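PDB 4O8V: probable alginate O-acetylase AlgJ from Pseudomonas putida, which probably adds acetyl groups to the O-2 and O-3 positions of mannuronate residues in alginate, working with partner proteins at the inner membrane. Local coordinates for residues Arg66-Tyr71 against Gln114-Thr119; Lys110-Val115 against Thr124-Glu129; His52-Val57 against Ala265-Val270. All blocks are in the same frame, centred on the assembly; numbering follows the deposited sequence.

Interaction 1: residues Arg66-Tyr71 against Gln114-Thr119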
# COMPACT_ATOMS: atom_id res chain seq x y z
N ARG A 66 2.04 3.25 13.57
CA ARG A 66 2.00 1.96 14.27
C ARG A 66 3.37 1.31 14.29
O ARG A 66 3.74 0.66 15.26
CB ARG A 66 0.98 1.00 13.59
CG ARG A 66 0.87 -0.36 14.27
CD ARG A 66 -0.17 -1.29 13.59
NE ARG A 66 -1.45 -0.64 13.30
CZ ARG A 66 -2.39 -0.36 14.20
NH1 ARG A 66 -2.19 -0.62 15.49
NH2 ARG A 66 -3.52 0.22 13.81
N VAL A 67 4.12 1.46 13.20
CA VAL A 67 5.43 0.83 13.09
C VAL A 67 6.48 1.64 13.86
O VAL A 67 7.41 1.06 14.43
CB VAL A 67 5.86 0.68 11.61
CG1 VAL A 67 7.27 0.09 11.51
CG2 VAL A 67 4.85 -0.21 10.85
N TYR A 68 6.34 2.96 13.87
CA TYR A 68 7.28 3.84 14.60
C TYR A 68 6.63 4.59 15.78
O TYR A 68 6.76 5.81 15.93
CB TYR A 68 7.94 4.82 13.61
CG TYR A 68 9.03 4.14 12.82
CD1 TYR A 68 10.28 3.92 13.41
CD2 TYR A 68 8.82 3.67 11.52
CE1 TYR A 68 11.29 3.26 12.73
CE2 TYR A 68 9.83 3.01 10.81
CZ TYR A 68 11.06 2.80 11.43
OH TYR A 68 12.07 2.13 10.76
N THR A 69 5.97 3.84 16.66
CA THR A 69 5.34 4.45 17.84
C THR A 69 6.34 5.14 18.75
O THR A 69 5.98 6.03 19.54
CB THR A 69 4.59 3.41 18.69
OG1 THR A 69 5.53 2.46 19.20
CG2 THR A 69 3.56 2.68 17.86
N GLU A 70 7.61 4.76 18.63
CA GLU A 70 8.62 5.31 19.52
C GLU A 70 8.94 6.75 19.16
O GLU A 70 9.58 7.46 19.93
CB GLU A 70 9.90 4.45 19.52
CG GLU A 70 10.66 4.41 18.20
CD GLU A 70 10.31 3.18 17.34
OE1 GLU A 70 9.12 2.77 17.32
OE2 GLU A 70 11.23 2.62 16.72
N TYR A 71 8.48 7.19 17.99
CA TYR A 71 8.71 8.58 17.58
C TYR A 71 7.44 9.42 17.65
O TYR A 71 7.41 10.55 17.18
CB TYR A 71 9.32 8.64 16.17
CG TYR A 71 10.71 8.05 16.13
CD1 TYR A 71 11.72 8.55 16.95
CD2 TYR A 71 11.02 6.99 15.29
CE1 TYR A 71 12.99 8.02 16.93
CE2 TYR A 71 12.29 6.43 15.26
CZ TYR A 71 13.27 6.95 16.09
OH TYR A 71 14.54 6.43 16.07
N GLN A 114 15.82 2.33 8.58
CA GLN A 114 14.47 2.85 8.49
C GLN A 114 13.65 2.03 7.48
O GLN A 114 14.09 1.84 6.34
CB GLN A 114 14.48 4.32 8.08
CG GLN A 114 14.95 5.21 9.24
CD GLN A 114 14.89 6.69 8.90
OE1 GLN A 114 15.79 7.44 9.26
NE2 GLN A 114 13.81 7.12 8.24
N VAL A 115 12.47 1.59 7.90
CA VAL A 115 11.56 0.91 6.98
C VAL A 115 10.47 1.89 6.50
O VAL A 115 9.79 1.61 5.52
CB VAL A 115 10.95 -0.37 7.63
CG1 VAL A 115 12.07 -1.38 8.04
CG2 VAL A 115 10.05 -0.06 8.82
N PHE A 116 10.34 3.04 7.17
CA PHE A 116 9.62 4.21 6.64
C PHE A 116 10.54 5.42 6.69
O PHE A 116 11.47 5.48 7.52
CB PHE A 116 8.35 4.55 7.45
CG PHE A 116 7.18 3.63 7.21
CD1 PHE A 116 7.12 2.41 7.86
CD2 PHE A 116 6.13 4.03 6.40
CE1 PHE A 116 6.05 1.57 7.67
CE2 PHE A 116 5.05 3.20 6.21
CZ PHE A 116 5.01 1.97 6.83
N LEU A 117 10.27 6.40 5.83
CA LEU A 117 10.99 7.68 5.86
C LEU A 117 10.59 8.49 7.09
O LEU A 117 9.46 8.38 7.55
CB LEU A 117 10.69 8.49 4.59
CG LEU A 117 11.22 7.91 3.27
CD1 LEU A 117 10.44 8.49 2.12
CD2 LEU A 117 12.65 8.24 3.10
N ARG A 118 11.51 9.29 7.62
CA ARG A 118 11.21 10.14 8.79
C ARG A 118 10.18 11.27 8.50
O ARG A 118 9.31 11.55 9.33
CB ARG A 118 12.52 10.73 9.34
CG ARG A 118 12.37 11.71 10.51
CD ARG A 118 13.74 12.09 11.12
NE ARG A 118 14.73 12.36 10.10
CZ ARG A 118 14.82 13.50 9.41
NH1 ARG A 118 13.98 14.49 9.66
NH2 ARG A 118 15.76 13.64 8.49
N THR A 119 10.27 11.91 7.33
CA THR A 119 9.45 13.08 7.03
C THR A 119 8.41 12.87 5.94
O THR A 119 7.83 13.82 5.43
CB THR A 119 10.32 14.26 6.62
OG1 THR A 119 10.89 14.01 5.33
CG2 THR A 119 11.45 14.48 7.66
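Y68, the first residue to leave helical backbone angles after helix 64-67, faces F116 with their CA atoms 8.3 Å apart, and the 114-119 segment it meets has no regular secondary structure. In this SGNH hydrolase-like domain the contact holds a helix terminus against the loop that runs on to D120 and H122, active-site residues by similarity. The gap is spanned by side chains, one of them reaching the opposite backbone. The Y68 hydroxyl does so with a hydrogen bond: V115 N donates to Y68 OH at 2.9 Å, almost straight at 168° and in the plane of the phenol ring. The same ring packs through CE2, which lies 3.7 Å from V115 CG2 and 4.0 Å from F116 CB, at the edge of the F116 ring. V67 sends its two methyls to different neighbours. CG1 lies anti to the backbone N (chi1 177°) and meets V115 CG2; CG2 approaches F116 CE1 at 3.8 Å. Both encounters are crossings at about a right angle. F116 also packs on M106 and V115 on A109, both of helix 103-109, within a buried patch. Within the loop, Q114 NE2 donates to F116 O at 2.9 Å, on a lone pair of that carbonyl and only 4° out of the glutamine amide plane.

Interaction 2: residues Lys110-Val115 against Thr124-Glu129; sequences KARGQV and TPMGAE
V115 comes within 4.0 Å of G127, CA to CA, where the loop segment 110-115 passes the first turn of helix 125-141. G127 has no side chain, which lets V115 O approach its CA to 3.5 Å in a CA-H...O contact. T124 binds the loop through two donors. Its OG1 gives a hydrogen bond to Q114 O at 2.8 Å, tilted 30° from the carbonyl plane, while its backbone N reaches V115 O from well above that carbonyl's plane. The hydroxyl sits between the backbone N and the carbonyl carbon (chi1 66°), and from there it also accepts from G127 N at 3.0 Å. T124 is thus the N-cap of helix 125-141, and one oxygen both caps the helix and ties it to the loop. The cap stands two residues after H122, the proton acceptor by similarity, with the two side chains about 8 Å apart. M126, present as selenomethionine, carries the apolar side of the contact. Its chain leaves with CG anti to the backbone N (chi1 -173°) and then bends twice, placing CE 3.4 Å from G113 O and 3.9 Å from V115 CG1. The selenium lies over the centre of the R112 guanidinium, 4.0 Å above one face. Nearer the surface, E129 OE1 comes to the edge of the same guanidinium, 4.2 Å from R112 NH2, which is too long for a salt bridge; its other oxygen, OE2, forms a salt bridge with R189 NH2 of strand 184-193.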
# COMPACT_ATOMS: atom_id res chain seq x y z
N LYS A 110 13.21 -3.21 11.21
CA LYS A 110 13.66 -1.93 11.79
C LYS A 110 15.11 -1.96 12.32
O LYS A 110 15.79 -0.92 12.38
CB LYS A 110 12.72 -1.49 12.93
CG LYS A 110 11.31 -1.14 12.47
CD LYS A 110 10.38 -0.95 13.65
CE LYS A 110 10.73 0.27 14.48
NZ LYS A 110 9.87 0.40 15.69
N ALA A 111 15.58 -3.14 12.70
CA ALA A 111 16.95 -3.25 13.21
C ALA A 111 17.99 -2.93 12.14
O ALA A 111 19.10 -2.49 12.45
CB ALA A 111 17.18 -4.62 13.79
N ARG A 112 17.62 -3.14 10.87
CA ARG A 112 18.53 -2.92 9.75
C ARG A 112 18.64 -1.44 9.36
O ARG A 112 19.66 -1.01 8.81
CB ARG A 112 18.06 -3.74 8.52
CG ARG A 112 18.07 -5.25 8.74
CD ARG A 112 17.14 -5.94 7.73
NE ARG A 112 17.54 -5.68 6.35
CZ ARG A 112 16.84 -6.07 5.29
NH1 ARG A 112 15.70 -6.73 5.45
NH2 ARG A 112 17.27 -5.80 4.06
N GLY A 113 17.59 -0.67 9.62
CA GLY A 113 17.52 0.71 9.21
C GLY A 113 16.07 1.13 9.12
O GLY A 113 15.19 0.39 9.54
N GLN A 114 15.82 2.33 8.58
CA GLN A 114 14.47 2.85 8.49
C GLN A 114 13.65 2.03 7.48
O GLN A 114 14.09 1.84 6.34
CB GLN A 114 14.48 4.32 8.08
CG GLN A 114 14.95 5.21 9.24
CD GLN A 114 14.89 6.69 8.90
OE1 GLN A 114 15.79 7.44 9.26
NE2 GLN A 114 13.81 7.12 8.24
N VAL A 115 12.47 1.59 7.90
CA VAL A 115 11.56 0.91 6.98
C VAL A 115 10.47 1.89 6.50
O VAL A 115 9.79 1.61 5.52
CB VAL A 115 10.95 -0.37 7.63
CG1 VAL A 115 12.07 -1.38 8.04
CG2 VAL A 115 10.05 -0.06 8.82
N THR A 124 10.43 3.30 2.98
CA THR A 124 11.71 3.38 2.30
C THR A 124 11.84 2.25 1.29
O THR A 124 11.09 1.27 1.34
CB THR A 124 12.90 3.26 3.29
OG1 THR A 124 12.90 1.94 3.86
CG2 THR A 124 12.82 4.34 4.40
N PRO A 125 12.80 2.37 0.37
CA PRO A 125 13.01 1.26 -0.56
C PRO A 125 13.30 -0.06 0.15
O PRO A 125 12.82 -1.11 -0.30
CB PRO A 125 14.21 1.72 -1.37
CG PRO A 125 14.13 3.21 -1.33
CD PRO A 125 13.61 3.55 0.01
N MSE A 126 14.07 -0.03 1.23
CA MSE A 126 14.28 -1.25 1.99
C MSE A 126 12.98 -1.76 2.61
O MSE A 126 12.73 -2.98 2.63
CB MSE A 126 15.35 -1.04 3.08
CG MSE A 126 15.74 -2.31 3.79
SE MSE A 126 14.74 -2.61 5.46
CE MSE A 126 15.68 -1.33 6.62
N GLY A 127 12.14 -0.84 3.09
CA GLY A 127 10.87 -1.22 3.68
C GLY A 127 9.95 -1.89 2.66
O GLY A 127 9.30 -2.90 2.93
N ALA A 128 9.90 -1.31 1.48
CA ALA A 128 9.06 -1.86 0.41
C ALA A 128 9.59 -3.24 -0.03
O ALA A 128 8.84 -4.13 -0.39
CB ALA A 128 8.98 -0.88 -0.76
N GLU A 129 10.89 -3.42 0.04
CA GLU A 129 11.49 -4.66 -0.39
C GLU A 129 11.14 -5.78 0.60
O GLU A 129 10.87 -6.92 0.20
CB GLU A 129 13.01 -4.48 -0.52
CG GLU A 129 13.78 -5.73 -0.91
CD GLU A 129 15.27 -5.48 -0.93
OE1 GLU A 129 15.89 -5.46 0.16
OE2 GLU A 129 15.81 -5.26 -2.03

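Interaction 3: residues His52-Val57 against Ala265-Val270; sequences HGSQLV and AAPQVV
Q55 pairs with V269 and L56 with V270 in a parallel beta ladder, and the backbone bonds of this ladder make up the tight part of the contact. Q55 N donates to Q268 O, V270 N returns a bond to Q55 O at 2.8 Å, and V57 N donates to V270 O, nearly straight at 176°; the ladder runs on with a bond between V57 and W272. Before the strands proper begin, S54 adds a side-chain rung. With OG anti to its carbonyl carbon (chi1 -63°), the hydroxyl donates to P267 O at 2.7 Å on a lone pair of that carbonyl, and it also touches P267 CD. On the face that carries Q55 and V269, the V57 and V269 side chains cross obliquely, CG2 to CG1 at 3.9 Å.

The exposed end is looser. There H52 and G53 finish helix 31-51 in a Schellman motif, G53 having positive phi. From 265-270 it is chiefly A266 CB that meets them, 3.4 Å from H52 O; H52 ND1 bonds to T48 O and its ring meets F262. Q268 starts away from the partner segment, its OE1 hydrogen-bonded to N146 N.

Strand 55-61 is an outermost strand of the parallel sheet, and 269-275 separates it from 212-215. L49 of helix 31-51 packs on S54, L56 and V270, and M253 of helix 250-257 also reaches V270; L144 touches V57 and V269.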
# COMPACT_ATOMS: atom_id res chain seq x y z
N HIS A 52 -12.79 -14.05 -13.09
CA HIS A 52 -11.97 -13.90 -14.29
C HIS A 52 -10.71 -14.75 -14.22
O HIS A 52 -9.83 -14.64 -15.07
CB HIS A 52 -11.60 -12.43 -14.50
CG HIS A 52 -12.74 -11.59 -14.96
ND1 HIS A 52 -13.86 -11.38 -14.19
CD2 HIS A 52 -12.97 -10.95 -16.13
CE1 HIS A 52 -14.72 -10.63 -14.85
NE2 HIS A 52 -14.20 -10.35 -16.04
N GLY A 53 -10.60 -15.55 -13.16
CA GLY A 53 -9.46 -16.42 -12.97
C GLY A 53 -8.23 -15.76 -12.37
O GLY A 53 -7.13 -16.29 -12.52
N SER A 54 -8.41 -14.61 -11.71
CA SER A 54 -7.33 -13.91 -11.02
C SER A 54 -7.39 -14.08 -9.51
O SER A 54 -8.45 -13.88 -8.90
CB SER A 54 -7.36 -12.40 -11.33
OG SER A 54 -7.15 -12.14 -12.70
N GLN A 55 -6.26 -14.44 -8.91
CA GLN A 55 -6.15 -14.56 -7.46
C GLN A 55 -5.73 -13.23 -6.84
O GLN A 55 -4.73 -12.62 -7.24
CB GLN A 55 -5.14 -15.64 -7.06
CG GLN A 55 -5.57 -17.05 -7.39
CD GLN A 55 -6.72 -17.54 -6.52
OE1 GLN A 55 -7.01 -16.97 -5.46
NE2 GLN A 55 -7.39 -18.60 -6.96
N LEU A 56 -6.51 -12.78 -5.86
CA LEU A 56 -6.21 -11.53 -5.17
C LEU A 56 -5.28 -11.77 -4.00
O LEU A 56 -5.53 -12.64 -3.17
CB LEU A 56 -7.48 -10.88 -4.66
CG LEU A 56 -7.27 -9.64 -3.77
CD1 LEU A 56 -6.49 -8.53 -4.51
CD2 LEU A 56 -8.62 -9.14 -3.25
N VAL A 57 -4.21 -10.98 -3.94
CA VAL A 57 -3.37 -10.94 -2.76
C VAL A 57 -3.41 -9.50 -2.24
O VAL A 57 -2.84 -8.56 -2.85
CB VAL A 57 -1.92 -11.37 -3.05
CG1 VAL A 57 -1.08 -11.29 -1.76
CG2 VAL A 57 -1.86 -12.75 -3.64
N ALA A 265 -7.07 -9.90 -20.72
CA ALA A 265 -5.91 -10.69 -20.32
C ALA A 265 -5.77 -10.66 -18.80
O ALA A 265 -4.84 -10.05 -18.26
N ALA A 266 -6.71 -11.30 -18.11
CA ALA A 266 -6.67 -11.36 -16.66
C ALA A 266 -5.41 -12.08 -16.19
O ALA A 266 -5.08 -13.16 -16.68
CB ALA A 266 -7.92 -12.04 -16.11
N PRO A 267 -4.69 -11.48 -15.25
CA PRO A 267 -3.44 -12.05 -14.73
C PRO A 267 -3.71 -13.23 -13.79
O PRO A 267 -4.84 -13.39 -13.33
CB PRO A 267 -2.82 -10.87 -13.97
CG PRO A 267 -3.98 -10.08 -13.54
CD PRO A 267 -5.00 -10.17 -14.63
N GLN A 268 -2.71 -14.05 -13.53
CA GLN A 268 -2.86 -15.09 -12.51
C GLN A 268 -3.04 -14.50 -11.11
O GLN A 268 -3.83 -15.02 -10.32
CB GLN A 268 -1.66 -16.03 -12.52
CG GLN A 268 -1.55 -16.79 -13.83
CD GLN A 268 -0.37 -17.72 -13.87
OE1 GLN A 268 0.17 -18.08 -12.84
NE2 GLN A 268 0.04 -18.11 -15.07
N VAL A 269 -2.31 -13.42 -10.81
CA VAL A 269 -2.31 -12.81 -9.49
C VAL A 269 -2.43 -11.30 -9.59
O VAL A 269 -1.77 -10.67 -10.42
CB VAL A 269 -1.00 -13.17 -8.71
CG1 VAL A 269 -0.87 -12.37 -7.40
CG2 VAL A 269 -0.93 -14.65 -8.43
N VAL A 270 -3.29 -10.72 -8.75
CA VAL A 270 -3.32 -9.27 -8.58
C VAL A 270 -2.87 -8.93 -7.16
O VAL A 270 -3.47 -9.40 -6.18
CB VAL A 270 -4.71 -8.69 -8.83
CG1 VAL A 270 -4.73 -7.18 -8.51
CG2 VAL A 270 -5.16 -8.95 -10.26

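Interactions 1 and 2 form one continuous region: they share Q114 and V115, and K110 NZ forms a salt bridge with E70 and a probable hydrogen bond to V67 O. Around this one loop, interaction 1 is buried and mostly apolar, joining it to the end of helix 64-67, whereas interaction 2 is partly buried and combines capping and loop bonds with a selenomethionine-arginine contact nearer the surface. Both lie near the probable catalytic residues. Interaction 3, centred about 33 Å from the centre of interaction 1, is partly buried with an exposed H52-G53 end and relies on repeated backbone bonds within the parallel sheet. Its strand 55-61 nevertheless precedes helix 64-67, and its pairing closes the long chain excursion containing the other two.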